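Local coordinates for protein methylmalonyl-CoA carboxyltransferase 5S subunit (Propionibacterium freudenreichii subsp. shermanii, PDB 1RQB) that transfers a carboxyl group from the biotin of the 1.3S subunit to pyruvate, forming oxaloacetate, with a cobalt-dependent TIM barrel as its catalytic domain, at residues 367-372 against 381-386; 389-394 against 404-409; 355-360 against 396-401. One frame throughout, in Å; residues are numbered along the deposited sequence.

Contact 1 (367-372 against 381-386)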
ATOM      1  N   GLY A 367     -14.628  -3.405 -23.663  1.00 26.78           N
ATOM      2  CA  GLY A 367     -14.579  -4.776 -23.186  1.00 30.92           C
ATOM      3  C   GLY A 367     -15.695  -5.630 -23.765  1.00 34.32           C
ATOM      4  O   GLY A 367     -15.472  -6.765 -24.184  1.00 34.97           O
ATOM      5  N   THR A 368     -16.902  -5.076 -23.796  1.00 33.81           N
ATOM      6  CA  THR A 368     -18.063  -5.805 -24.326  1.00 33.89           C
ATOM      7  C   THR A 368     -17.866  -6.100 -25.814  1.00 34.49           C
ATOM      8  O   THR A 368     -18.071  -7.228 -26.261  1.00 35.69           O
ATOM      9  CB  THR A 368     -19.348  -5.000 -24.158  1.00 29.87           C
ATOM     10  OG1 THR A 368     -19.634  -4.868 -22.764  1.00 33.57           O
ATOM     11  CG2 THR A 368     -20.519  -5.705 -24.856  1.00 35.97           C
ATOM     12  N   GLN A 369     -17.467  -5.083 -26.571  1.00 32.15           N
ATOM     13  CA  GLN A 369     -17.269  -5.259 -28.017  1.00 32.34           C
ATOM     14  C   GLN A 369     -16.168  -6.294 -28.259  1.00 33.64           C
ATOM     15  O   GLN A 369     -16.212  -7.044 -29.234  1.00 34.19           O
ATOM     16  CB  GLN A 369     -16.904  -3.931 -28.676  1.00 33.22           C
ATOM     17  CG  GLN A 369     -16.872  -4.001 -30.185  1.00 34.00           C
ATOM     18  CD  GLN A 369     -18.173  -4.554 -30.745  1.00 40.62           C
ATOM     19  OE1 GLN A 369     -19.255  -4.086 -30.392  1.00 39.40           O
ATOM     20  NE2 GLN A 369     -18.072  -5.554 -31.624  1.00 36.40           N
ATOM     21  N   ALA A 370     -15.189  -6.344 -27.362  1.00 32.81           N
ATOM     22  CA  ALA A 370     -14.085  -7.305 -27.487  1.00 36.36           C
ATOM     23  C   ALA A 370     -14.632  -8.724 -27.319  1.00 35.07           C
ATOM     24  O   ALA A 370     -14.251  -9.643 -28.043  1.00 33.42           O
ATOM     25  CB  ALA A 370     -13.017  -7.025 -26.428  1.00 33.67           C
ATOM     26  N   VAL A 371     -15.532  -8.895 -26.360  1.00 38.69           N
ATOM     27  CA  VAL A 371     -16.137 -10.211 -26.110  1.00 41.94           C
ATOM     28  C   VAL A 371     -16.977 -10.626 -27.321  1.00 43.69           C
ATOM     29  O   VAL A 371     -16.989 -11.794 -27.705  1.00 45.80           O
ATOM     30  CB  VAL A 371     -17.037 -10.186 -24.858  1.00 43.71           C
ATOM     31  CG1 VAL A 371     -17.758 -11.518 -24.711  1.00 44.62           C
ATOM     32  CG2 VAL A 371     -16.199  -9.904 -23.620  1.00 42.31           C
ATOM     33  N   PHE A 372     -17.667  -9.662 -27.929  1.00 44.33           N
ATOM     34  CA  PHE A 372     -18.517  -9.939 -29.097  1.00 44.83           C
ATOM     35  C   PHE A 372     -17.672 -10.388 -30.290  1.00 43.65           C
ATOM     36  O   PHE A 372     -18.031 -11.328 -30.997  1.00 42.23           O
ATOM     37  CB  PHE A 372     -19.315  -8.695 -29.503  1.00 47.08           C
ATOM     38  CG  PHE A 372     -20.531  -8.445 -28.658  1.00 50.76           C
ATOM     39  CD1 PHE A 372     -21.488  -7.519 -29.063  1.00 52.54           C
ATOM     40  CD2 PHE A 372     -20.729  -9.133 -27.465  1.00 51.68           C
ATOM     41  CE1 PHE A 372     -22.622  -7.284 -28.294  1.00 52.92           C
ATOM     42  CE2 PHE A 372     -21.860  -8.903 -26.690  1.00 53.88           C
ATOM     43  CZ  PHE A 372     -22.809  -7.976 -27.106  1.00 53.29           C
ATOM     44  N   ARG A 381     -21.345  -8.210 -34.799  1.00 62.08           N
ATOM     45  CA  ARG A 381     -22.407  -7.599 -33.988  1.00 61.73           C
ATOM     46  C   ARG A 381     -21.779  -6.545 -33.073  1.00 60.35           C
ATOM     47  O   ARG A 381     -20.964  -6.862 -32.208  1.00 57.22           O
ATOM     48  CB  ARG A 381     -23.118  -8.645 -33.126  1.00 65.12           C
ATOM     49  CG  ARG A 381     -24.194  -8.031 -32.236  1.00 70.05           C
ATOM     50  CD  ARG A 381     -24.866  -9.048 -31.325  1.00 75.21           C
ATOM     51  NE  ARG A 381     -25.855  -8.413 -30.453  1.00 78.50           N
ATOM     52  CZ  ARG A 381     -26.552  -9.048 -29.515  1.00 80.82           C
ATOM     53  NH1 ARG A 381     -26.379 -10.349 -29.313  1.00 82.23           N
ATOM     54  NH2 ARG A 381     -27.428  -8.380 -28.773  1.00 82.09           N
HETATM   55  N   MSE A 382     -22.161  -5.291 -33.278  1.00 58.60           N
HETATM   56  CA  MSE A 382     -21.642  -4.185 -32.463  1.00 55.85           C
HETATM   57  C   MSE A 382     -22.742  -3.678 -31.528  1.00 52.56           C
HETATM   58  O   MSE A 382     -23.899  -3.548 -31.924  1.00 52.24           O
HETATM   59  CB  MSE A 382     -21.193  -3.026 -33.352  1.00 58.50           C
HETATM   60  CG  MSE A 382     -20.041  -3.336 -34.276  1.00 63.73           C
HETATM   61 SE   MSE A 382     -19.657  -1.847 -35.446  1.00 71.57          SE
HETATM   62  CE  MSE A 382     -20.023  -0.399 -34.240  1.00 70.60           C
ATOM     63  N   THR A 383     -22.374  -3.400 -30.285  1.00 48.48           N
ATOM     64  CA  THR A 383     -23.352  -2.864 -29.329  1.00 47.35           C
ATOM     65  C   THR A 383     -23.733  -1.459 -29.798  1.00 45.39           C
ATOM     66  O   THR A 383     -23.016  -0.845 -30.587  1.00 44.01           O
ATOM     67  CB  THR A 383     -22.754  -2.770 -27.920  1.00 49.02           C
ATOM     68  OG1 THR A 383     -21.721  -1.780 -27.907  1.00 50.33           O
ATOM     69  CG2 THR A 383     -22.158  -4.105 -27.511  1.00 49.47           C
ATOM     70  N   GLY A 384     -24.862  -0.949 -29.321  1.00 45.05           N
ATOM     71  CA  GLY A 384     -25.278   0.379 -29.730  1.00 42.49           C
ATOM     72  C   GLY A 384     -24.307   1.441 -29.247  1.00 39.18           C
ATOM     73  O   GLY A 384     -24.084   2.447 -29.916  1.00 37.94           O
ATOM     74  N   GLU A 385     -23.724   1.202 -28.077  1.00 37.72           N
ATOM     75  CA  GLU A 385     -22.771   2.144 -27.474  1.00 34.51           C
ATOM     76  C   GLU A 385     -21.481   2.167 -28.296  1.00 32.95           C
ATOM     77  O   GLU A 385     -20.938   3.235 -28.574  1.00 29.08           O
ATOM     78  CB  GLU A 385     -22.448   1.734 -26.033  1.00 39.92           C
ATOM     79  CG  GLU A 385     -23.655   1.651 -25.100  1.00 47.45           C
ATOM     80  CD  GLU A 385     -24.600   0.510 -25.458  1.00 53.11           C
ATOM     81  OE1 GLU A 385     -24.127  -0.640 -25.598  1.00 55.26           O
ATOM     82  OE2 GLU A 385     -25.819   0.759 -25.594  1.00 55.11           O
ATOM     83  N   PHE A 386     -20.988   0.994 -28.686  1.00 30.10           N
ATOM     84  CA  PHE A 386     -19.744   0.951 -29.468  1.00 28.43           C
ATOM     85  C   PHE A 386     -19.967   1.654 -30.806  1.00 28.52           C
ATOM     86  O   PHE A 386     -19.110   2.400 -31.279  1.00 28.80           O
ATOM     87  CB  PHE A 386     -19.280  -0.481 -29.738  1.00 31.02           C
ATOM     88  CG  PHE A 386     -17.956  -0.550 -30.446  1.00 28.35           C
ATOM     89  CD1 PHE A 386     -16.772  -0.283 -29.762  1.00 30.88           C
ATOM     90  CD2 PHE A 386     -17.894  -0.819 -31.806  1.00 28.81           C
ATOM     91  CE1 PHE A 386     -15.541  -0.279 -30.429  1.00 30.02           C
ATOM     92  CE2 PHE A 386     -16.673  -0.817 -32.485  1.00 33.06           C
ATOM     93  CZ  PHE A 386     -15.494  -0.546 -31.796  1.00 29.02           C
TER
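Q369, on helix 362-376, grips the backbone of R381 and T383 with its side-chain amide, a helix-to-loop contact just ahead of helix 384-390 in the conserved carboxylase domain. Both ends of the amide are used. OE1 of Q369 accepts from T383 N at 3.2 Å, with T383 N lying nearly along the C=O axis of the amide, while NE2 of Q369 donates to R381 O, also at 3.2 Å and lying close to the amide plane, though the donor stands above the carbonyl plane of R381. With one bond on either side of M382 and a further one from NE2 to N373 OD1 within its own helix, the amide probably has little freedom to flip.

The Q369 chain leaves with CG anti to the backbone N (chi1 -172°) and then bends at chi2. Its CG sits over the centre of the F386 ring, 3.6 Å from the centroid, a CH-pi contact on one face; the amide is tilted 38° from that ring. One turn along, F372 lays its CD1 edge against R381 O at 3.3 Å, and its CE1 lies over one face of the R381 guanidinium group, whose plane is 35° from the ring. The methyl CG2 of T383 touches both F372 CE1 at 3.3 Å and T368 CG2 at 3.5 Å. T383 is also the N-cap residue of helix 384-390, and its OG1 accepts from F386 N at 3.0 Å, so one threonine both packs on the first helix and caps the second.

Around this joint, helices 339-352 and 320-331 pack on A370 and V371, while helix 403-413 meets M382 and F386 through A409 and V405.

Contact 2 (389-394 against 404-409)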
ATOM      1  N   ILE A 389     -19.687   5.350 -30.352  1.00 21.26           N
ATOM      2  CA  ILE A 389     -18.301   5.821 -30.219  1.00 22.69           C
ATOM      3  C   ILE A 389     -17.664   5.912 -31.608  1.00 20.17           C
ATOM      4  O   ILE A 389     -17.071   6.927 -31.968  1.00 21.39           O
ATOM      5  CB  ILE A 389     -17.435   4.862 -29.368  1.00 22.96           C
ATOM      6  CG1 ILE A 389     -17.918   4.857 -27.918  1.00 28.46           C
ATOM      7  CG2 ILE A 389     -15.977   5.293 -29.429  1.00 29.62           C
ATOM      8  CD1 ILE A 389     -17.080   3.997 -26.987  1.00 28.51           C
HETATM    9  N   MSE A 390     -17.806   4.848 -32.394  1.00 23.26           N
HETATM   10  CA  MSE A 390     -17.208   4.796 -33.736  1.00 24.64           C
HETATM   11  C   MSE A 390     -17.778   5.892 -34.639  1.00 24.31           C
HETATM   12  O   MSE A 390     -17.074   6.401 -35.509  1.00 25.20           O
HETATM   13  CB  MSE A 390     -17.449   3.431 -34.389  1.00 27.58           C
HETATM   14  CG  MSE A 390     -16.786   2.257 -33.685  1.00 29.93           C
HETATM   15 SE   MSE A 390     -14.853   2.458 -33.609  1.00 37.25          SE
HETATM   16  CE  MSE A 390     -14.527   3.057 -35.422  1.00 35.75           C
ATOM     17  N   LEU A 391     -19.034   6.271 -34.434  1.00 26.26           N
ATOM     18  CA  LEU A 391     -19.659   7.280 -35.303  1.00 28.80           C
ATOM     19  C   LEU A 391     -19.487   8.699 -34.757  1.00 28.77           C
ATOM     20  O   LEU A 391     -19.987   9.655 -35.349  1.00 28.97           O
ATOM     21  CB  LEU A 391     -21.144   6.952 -35.495  1.00 29.55           C
ATOM     22  CG  LEU A 391     -21.348   5.591 -36.168  1.00 32.27           C
ATOM     23  CD1 LEU A 391     -22.802   5.158 -36.074  1.00 33.08           C
ATOM     24  CD2 LEU A 391     -20.887   5.673 -37.610  1.00 31.01           C
ATOM     25  N   GLY A 392     -18.786   8.847 -33.634  1.00 25.69           N
ATOM     26  CA  GLY A 392     -18.556  10.175 -33.082  1.00 22.69           C
ATOM     27  C   GLY A 392     -19.625  10.779 -32.185  1.00 19.86           C
ATOM     28  O   GLY A 392     -19.560  11.961 -31.853  1.00 18.87           O
ATOM     29  N   TYR A 393     -20.586   9.980 -31.742  1.00 17.86           N
ATOM     30  CA  TYR A 393     -21.653  10.544 -30.904  1.00 21.17           C
ATOM     31  C   TYR A 393     -21.187  10.741 -29.461  1.00 22.42           C
ATOM     32  O   TYR A 393     -21.929  11.257 -28.629  1.00 18.76           O
ATOM     33  CB  TYR A 393     -22.917   9.692 -30.998  1.00 23.98           C
ATOM     34  CG  TYR A 393     -23.596   9.895 -32.337  1.00 29.46           C
ATOM     35  CD1 TYR A 393     -23.121   9.254 -33.479  1.00 30.35           C
ATOM     36  CD2 TYR A 393     -24.650  10.801 -32.479  1.00 30.26           C
ATOM     37  CE1 TYR A 393     -23.672   9.510 -34.738  1.00 35.08           C
ATOM     38  CE2 TYR A 393     -25.209  11.067 -33.737  1.00 34.36           C
ATOM     39  CZ  TYR A 393     -24.711  10.417 -34.862  1.00 36.21           C
ATOM     40  OH  TYR A 393     -25.229  10.676 -36.114  1.00 38.50           O
ATOM     41  N   TYR A 394     -19.955  10.351 -29.157  1.00 18.04           N
ATOM     42  CA  TYR A 394     -19.429  10.580 -27.804  1.00 20.78           C
ATOM     43  C   TYR A 394     -18.335  11.646 -27.881  1.00 20.72           C
ATOM     44  O   TYR A 394     -17.752  12.034 -26.869  1.00 23.21           O
ATOM     45  CB  TYR A 394     -18.844   9.303 -27.204  1.00 22.24           C
ATOM     46  CG  TYR A 394     -19.876   8.307 -26.721  1.00 30.68           C
ATOM     47  CD1 TYR A 394     -19.485   7.135 -26.074  1.00 37.67           C
ATOM     48  CD2 TYR A 394     -21.240   8.524 -26.919  1.00 34.08           C
ATOM     49  CE1 TYR A 394     -20.426   6.203 -25.638  1.00 39.44           C
ATOM     50  CE2 TYR A 394     -22.189   7.599 -26.486  1.00 35.11           C
ATOM     51  CZ  TYR A 394     -21.773   6.443 -25.851  1.00 36.62           C
ATOM     52  OH  TYR A 394     -22.699   5.520 -25.439  1.00 43.08           O
ATOM     53  N   LYS A 404     -12.544   1.675 -41.712  1.00 44.19           N
ATOM     54  CA  LYS A 404     -13.182   0.400 -42.069  1.00 44.95           C
ATOM     55  C   LYS A 404     -14.264   0.067 -41.040  1.00 42.35           C
ATOM     56  O   LYS A 404     -15.380  -0.312 -41.390  1.00 41.33           O
ATOM     57  CB  LYS A 404     -12.146  -0.727 -42.089  1.00 48.84           C
ATOM     58  CG  LYS A 404     -10.948  -0.469 -42.991  1.00 54.94           C
ATOM     59  CD  LYS A 404     -11.350  -0.257 -44.437  1.00 57.45           C
ATOM     60  CE  LYS A 404     -10.122   0.000 -45.298  1.00 60.87           C
ATOM     61  NZ  LYS A 404     -10.480   0.261 -46.721  1.00 61.98           N
ATOM     62  N   VAL A 405     -13.925   0.215 -39.764  1.00 40.43           N
ATOM     63  CA  VAL A 405     -14.879  -0.097 -38.690  1.00 36.78           C
ATOM     64  C   VAL A 405     -15.957   0.985 -38.609  1.00 32.49           C
ATOM     65  O   VAL A 405     -17.092   0.714 -38.219  1.00 32.99           O
ATOM     66  CB  VAL A 405     -14.179  -0.210 -37.336  1.00 34.18           C
ATOM     67  CG1 VAL A 405     -15.185  -0.651 -36.276  1.00 31.24           C
ATOM     68  CG2 VAL A 405     -13.034  -1.206 -37.432  1.00 34.58           C
ATOM     69  N   VAL A 406     -15.602   2.211 -38.968  1.00 30.90           N
ATOM     70  CA  VAL A 406     -16.582   3.305 -38.939  1.00 33.17           C
ATOM     71  C   VAL A 406     -17.695   2.983 -39.938  1.00 37.04           C
ATOM     72  O   VAL A 406     -18.883   3.075 -39.631  1.00 36.79           O
ATOM     73  CB  VAL A 406     -15.938   4.641 -39.339  1.00 30.02           C
ATOM     74  CG1 VAL A 406     -17.009   5.692 -39.533  1.00 29.65           C
ATOM     75  CG2 VAL A 406     -14.962   5.088 -38.265  1.00 32.42           C
ATOM     76  N   LYS A 407     -17.276   2.584 -41.133  1.00 40.77           N
ATOM     77  CA  LYS A 407     -18.206   2.245 -42.219  1.00 42.40           C
ATOM     78  C   LYS A 407     -19.163   1.149 -41.742  1.00 40.13           C
ATOM     79  O   LYS A 407     -20.376   1.253 -41.914  1.00 43.91           O
ATOM     80  CB  LYS A 407     -17.407   1.784 -43.441  1.00 44.88           C
ATOM     81  CG  LYS A 407     -18.227   1.550 -44.699  1.00 51.69           C
ATOM     82  CD  LYS A 407     -17.311   1.183 -45.861  1.00 54.50           C
ATOM     83  CE  LYS A 407     -18.082   0.971 -47.153  1.00 58.80           C
ATOM     84  NZ  LYS A 407     -17.164   0.646 -48.287  1.00 58.55           N
ATOM     85  N   LEU A 408     -18.618   0.113 -41.115  1.00 39.23           N
ATOM     86  CA  LEU A 408     -19.448  -0.997 -40.624  1.00 39.71           C
ATOM     87  C   LEU A 408     -20.468  -0.489 -39.602  1.00 40.47           C
ATOM     88  O   LEU A 408     -21.613  -0.938 -39.582  1.00 40.01           O
ATOM     89  CB  LEU A 408     -18.576  -2.077 -39.980  1.00 39.48           C
ATOM     90  CG  LEU A 408     -17.551  -2.761 -40.882  1.00 42.75           C
ATOM     91  CD1 LEU A 408     -16.839  -3.855 -40.100  1.00 42.56           C
ATOM     92  CD2 LEU A 408     -18.254  -3.348 -42.101  1.00 44.31           C
ATOM     93  N   ALA A 409     -20.047   0.445 -38.751  1.00 39.31           N
ATOM     94  CA  ALA A 409     -20.927   0.992 -37.707  1.00 38.42           C
ATOM     95  C   ALA A 409     -22.103   1.739 -38.339  1.00 37.39           C
ATOM     96  O   ALA A 409     -23.233   1.658 -37.862  1.00 36.69           O
ATOM     97  CB  ALA A 409     -20.140   1.934 -36.792  1.00 35.30           C
TER
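M390 and L391 carry the end of helix 384-390 against V405, V406 and A409 on helix 403-413. It is apolar packing of a helix C-terminus, closed by a Schellman motif at G392, on the flank of the following helix. V405 comes first along that helix: its CB lies 3.8 Å from M390 CE, and its CG1 also reaches the selenium of this selenomethionine. Bends at chi2 and chi3 (-60° and -44°) curl the M390 chain, and its terminal methyl lodges against both valines. V406 follows, with CG2 at 3.5 Å from M390 CE and close to M390 O as well; the two alpha carbons, 5.4 Å apart, mark the nearest approach of the backbones. The carbonyl O of V406 in turn meets L391 CD2. One turn after V405, the methyl of A409 meets M390 CB and the end of L391. An alanine in place of L391 would probably open a gap beside A409 CB and V406 O, and beside P417 and E410, which the leucine also touches. At G392 the backbone has positive phi (85°), and its N bonds back to I389 O at 3.1 Å. L391 CG and CD2 each lie 3.9 Å from A409 CB.

Contact 3 (355-360 against 396-401)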
ATOM      1  N   PHE A 355      -7.996   4.851 -29.557  1.00 19.71           N
ATOM      2  CA  PHE A 355      -7.206   4.795 -28.317  1.00 18.17           C
ATOM      3  C   PHE A 355      -7.800   5.641 -27.189  1.00 20.16           C
ATOM      4  O   PHE A 355      -7.103   6.451 -26.579  1.00 21.84           O
ATOM      5  CB  PHE A 355      -5.766   5.243 -28.562  1.00 21.97           C
ATOM      6  CG  PHE A 355      -4.968   4.269 -29.366  1.00 24.08           C
ATOM      7  CD1 PHE A 355      -4.541   4.591 -30.648  1.00 27.29           C
ATOM      8  CD2 PHE A 355      -4.658   3.019 -28.846  1.00 22.58           C
ATOM      9  CE1 PHE A 355      -3.812   3.675 -31.407  1.00 24.59           C
ATOM     10  CE2 PHE A 355      -3.933   2.099 -29.592  1.00 25.62           C
ATOM     11  CZ  PHE A 355      -3.508   2.431 -30.878  1.00 23.27           C
ATOM     12  N   PRO A 356      -9.092   5.481 -26.899  1.00 19.25           N
ATOM     13  CA  PRO A 356      -9.558   6.317 -25.792  1.00 22.41           C
ATOM     14  C   PRO A 356      -9.027   5.741 -24.478  1.00 19.49           C
ATOM     15  O   PRO A 356      -8.658   4.570 -24.402  1.00 19.10           O
ATOM     16  CB  PRO A 356     -11.075   6.199 -25.890  1.00 22.40           C
ATOM     17  CG  PRO A 356     -11.251   4.784 -26.400  1.00 23.74           C
ATOM     18  CD  PRO A 356     -10.206   4.737 -27.512  1.00 20.53           C
ATOM     19  N   PRO A 357      -8.945   6.578 -23.432  1.00 22.04           N
ATOM     20  CA  PRO A 357      -8.463   6.124 -22.116  1.00 20.96           C
ATOM     21  C   PRO A 357      -9.453   5.038 -21.687  1.00 23.11           C
ATOM     22  O   PRO A 357     -10.643   5.151 -21.976  1.00 23.29           O
ATOM     23  CB  PRO A 357      -8.591   7.378 -21.251  1.00 21.32           C
ATOM     24  CG  PRO A 357      -8.408   8.503 -22.245  1.00 20.59           C
ATOM     25  CD  PRO A 357      -9.211   8.027 -23.437  1.00 18.94           C
ATOM     26  N   LEU A 358      -8.996   3.988 -21.007  1.00 23.26           N
ATOM     27  CA  LEU A 358      -9.926   2.916 -20.622  1.00 26.57           C
ATOM     28  C   LEU A 358     -10.526   3.172 -19.238  1.00 27.89           C
ATOM     29  O   LEU A 358     -10.254   2.463 -18.271  1.00 27.52           O
ATOM     30  CB  LEU A 358      -9.240   1.551 -20.674  1.00 25.12           C
ATOM     31  CG  LEU A 358      -8.879   1.094 -22.095  1.00 29.31           C
ATOM     32  CD1 LEU A 358      -8.305  -0.298 -22.036  1.00 29.96           C
ATOM     33  CD2 LEU A 358     -10.115   1.109 -22.998  1.00 27.02           C
ATOM     34  N   VAL A 359     -11.354   4.201 -19.167  1.00 27.26           N
ATOM     35  CA  VAL A 359     -12.045   4.553 -17.919  1.00 31.92           C
ATOM     36  C   VAL A 359     -13.546   4.423 -18.185  1.00 31.50           C
ATOM     37  O   VAL A 359     -13.972   4.386 -19.338  1.00 32.38           O
ATOM     38  CB  VAL A 359     -11.740   5.999 -17.501  1.00 29.23           C
ATOM     39  CG1 VAL A 359     -10.262   6.163 -17.286  1.00 34.72           C
ATOM     40  CG2 VAL A 359     -12.221   6.970 -18.570  1.00 27.17           C
ATOM     41  N   THR A 360     -14.338   4.336 -17.128  1.00 31.12           N
ATOM     42  CA  THR A 360     -15.793   4.234 -17.315  1.00 32.60           C
ATOM     43  C   THR A 360     -16.264   5.487 -18.055  1.00 29.78           C
ATOM     44  O   THR A 360     -15.842   6.596 -17.733  1.00 28.32           O
ATOM     45  CB  THR A 360     -16.518   4.154 -15.967  1.00 32.10           C
ATOM     46  OG1 THR A 360     -16.040   3.016 -15.242  1.00 40.34           O
ATOM     47  CG2 THR A 360     -18.020   4.026 -16.180  1.00 35.80           C
ATOM     48  N   ALA A 396     -14.763  13.322 -30.094  1.00 17.99           N
ATOM     49  CA  ALA A 396     -13.576  12.906 -30.854  1.00 22.21           C
ATOM     50  C   ALA A 396     -12.696  11.989 -30.001  1.00 23.34           C
ATOM     51  O   ALA A 396     -12.685  12.080 -28.775  1.00 23.94           O
ATOM     52  CB  ALA A 396     -12.774  14.133 -31.284  1.00 22.70           C
ATOM     53  N   SER A 397     -11.965  11.100 -30.668  1.00 24.02           N
ATOM     54  CA  SER A 397     -11.051  10.179 -29.978  1.00 22.61           C
ATOM     55  C   SER A 397      -9.653  10.801 -29.988  1.00 25.02           C
ATOM     56  O   SER A 397      -9.393  11.729 -30.753  1.00 24.96           O
ATOM     57  CB  SER A 397     -11.018   8.830 -30.698  1.00 25.62           C
ATOM     58  OG  SER A 397     -12.256   8.144 -30.581  1.00 26.50           O
ATOM     59  N   PRO A 398      -8.747  10.328 -29.112  1.00 22.30           N
ATOM     60  CA  PRO A 398      -7.389  10.886 -29.090  1.00 21.64           C
ATOM     61  C   PRO A 398      -6.692  10.722 -30.443  1.00 24.22           C
ATOM     62  O   PRO A 398      -5.900  11.568 -30.852  1.00 24.73           O
ATOM     63  CB  PRO A 398      -6.712  10.085 -27.986  1.00 22.72           C
ATOM     64  CG  PRO A 398      -7.835   9.896 -27.010  1.00 23.25           C
ATOM     65  CD  PRO A 398      -8.982   9.491 -27.923  1.00 21.61           C
ATOM     66  N   ALA A 399      -6.985   9.623 -31.126  1.00 24.52           N
ATOM     67  CA  ALA A 399      -6.403   9.357 -32.449  1.00 27.92           C
ATOM     68  C   ALA A 399      -7.545   9.104 -33.435  1.00 30.91           C
ATOM     69  O   ALA A 399      -8.701   8.979 -33.035  1.00 24.47           O
ATOM     70  CB  ALA A 399      -5.482   8.143 -32.394  1.00 27.37           C
ATOM     71  N   ASP A 400      -7.216   9.016 -34.720  1.00 31.64           N
ATOM     72  CA  ASP A 400      -8.247   8.782 -35.743  1.00 34.91           C
ATOM     73  C   ASP A 400      -8.787   7.355 -35.636  1.00 30.48           C
ATOM     74  O   ASP A 400      -8.033   6.396 -35.474  1.00 29.99           O
ATOM     75  CB  ASP A 400      -7.680   9.025 -37.145  1.00 39.78           C
ATOM     76  CG  ASP A 400      -7.339  10.484 -37.383  1.00 47.23           C
ATOM     77  OD1 ASP A 400      -8.214  11.344 -37.140  1.00 50.16           O
ATOM     78  OD2 ASP A 400      -6.202  10.773 -37.815  1.00 53.80           O
ATOM     79  N   ARG A 401     -10.109   7.237 -35.711  1.00 30.42           N
ATOM     80  CA  ARG A 401     -10.777   5.931 -35.639  1.00 30.84           C
ATOM     81  C   ARG A 401     -10.619   5.198 -36.974  1.00 34.27           C
ATOM     82  O   ARG A 401     -10.431   5.815 -38.020  1.00 34.72           O
ATOM     83  CB  ARG A 401     -12.257   6.114 -35.263  1.00 30.05           C
ATOM     84  CG  ARG A 401     -12.452   6.612 -33.814  1.00 24.64           C
ATOM     85  CD  ARG A 401     -13.914   6.736 -33.420  1.00 27.79           C
ATOM     86  NE  ARG A 401     -14.599   7.845 -34.078  1.00 27.73           N
ATOM     87  CZ  ARG A 401     -14.823   9.021 -33.499  1.00 27.99           C
ATOM     88  NH1 ARG A 401     -14.419   9.241 -32.251  1.00 26.24           N
ATOM     89  NH2 ARG A 401     -15.443   9.984 -34.166  1.00 31.81           N
TER
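Two proline-bearing loops meet here, the linker 355-360 between helices 339-352 and 362-376 and the loop 396-401 that leads into helix 403-413. P398 is the chief contributor from the second loop: the CG of its ring rests 3.5 Å from F355 O, with CB and CD somewhat farther from the same oxygen. This carbonyl is buried by the contact and has no hydrogen-bonding partner in the model, which is probably somewhat costly. The packing of P398 on the two prolines of the linker is looser. P398 CD approaches P356 CA at 3.9 Å, and P398 CG lies 4.3 Å from P357 CD, with the rings in van der Waals contact and no polar link between them.

Next in sequence, A399 places its methyl at the edge of the F355 ring, near the ring plane, with CB 4.1 Å from F355 CD1. The backbone of F355 adopts positive phi (59°), an uncommon conformation for a residue with a side chain. Within the second loop R401 NH1 donates to S397 OG at 2.9 Å, the oxygen tilted 19° out of the guanidinium plane; NH1 also reaches G395 O, and the serine oxygen bonds to A353 O, tying this loop to the chain just before F355.

Beside the contact, a backbone hydrogen bond joins A399 to G354, and P356 O bonds to R350 of helix 339-352. On the barrel side, P170 and V171 touch F355 and H172 touches P398, all three from the loop between strand 159-163 and helix 174-186, while M140, between strand 133-136 and helix 144-155, touches P356.

Overall arrangement
All three contacts lie in the conserved carboxylase domain. Contacts 1 and 2 follow one another along the chain and share helix 384-390: contact 1 holds its start and contact 2 its end. Their centres are about 12 Å apart, and they touch where M382 CE meets A409 CB at 3.5 Å. In sequence, contact 3 encloses contact 1 and interleaves with contact 2. Its R401 reaches contact 2, where NE lies 3.2 Å from M390 O, a weak hydrogen bond; contacts 1 and 3 stay about 6 Å apart at their nearest atoms. In contact 3 the P357 side chain is about 13 Å from the bound cobalt ion; all three lie away from the annotated sites of catalysis and metal binding.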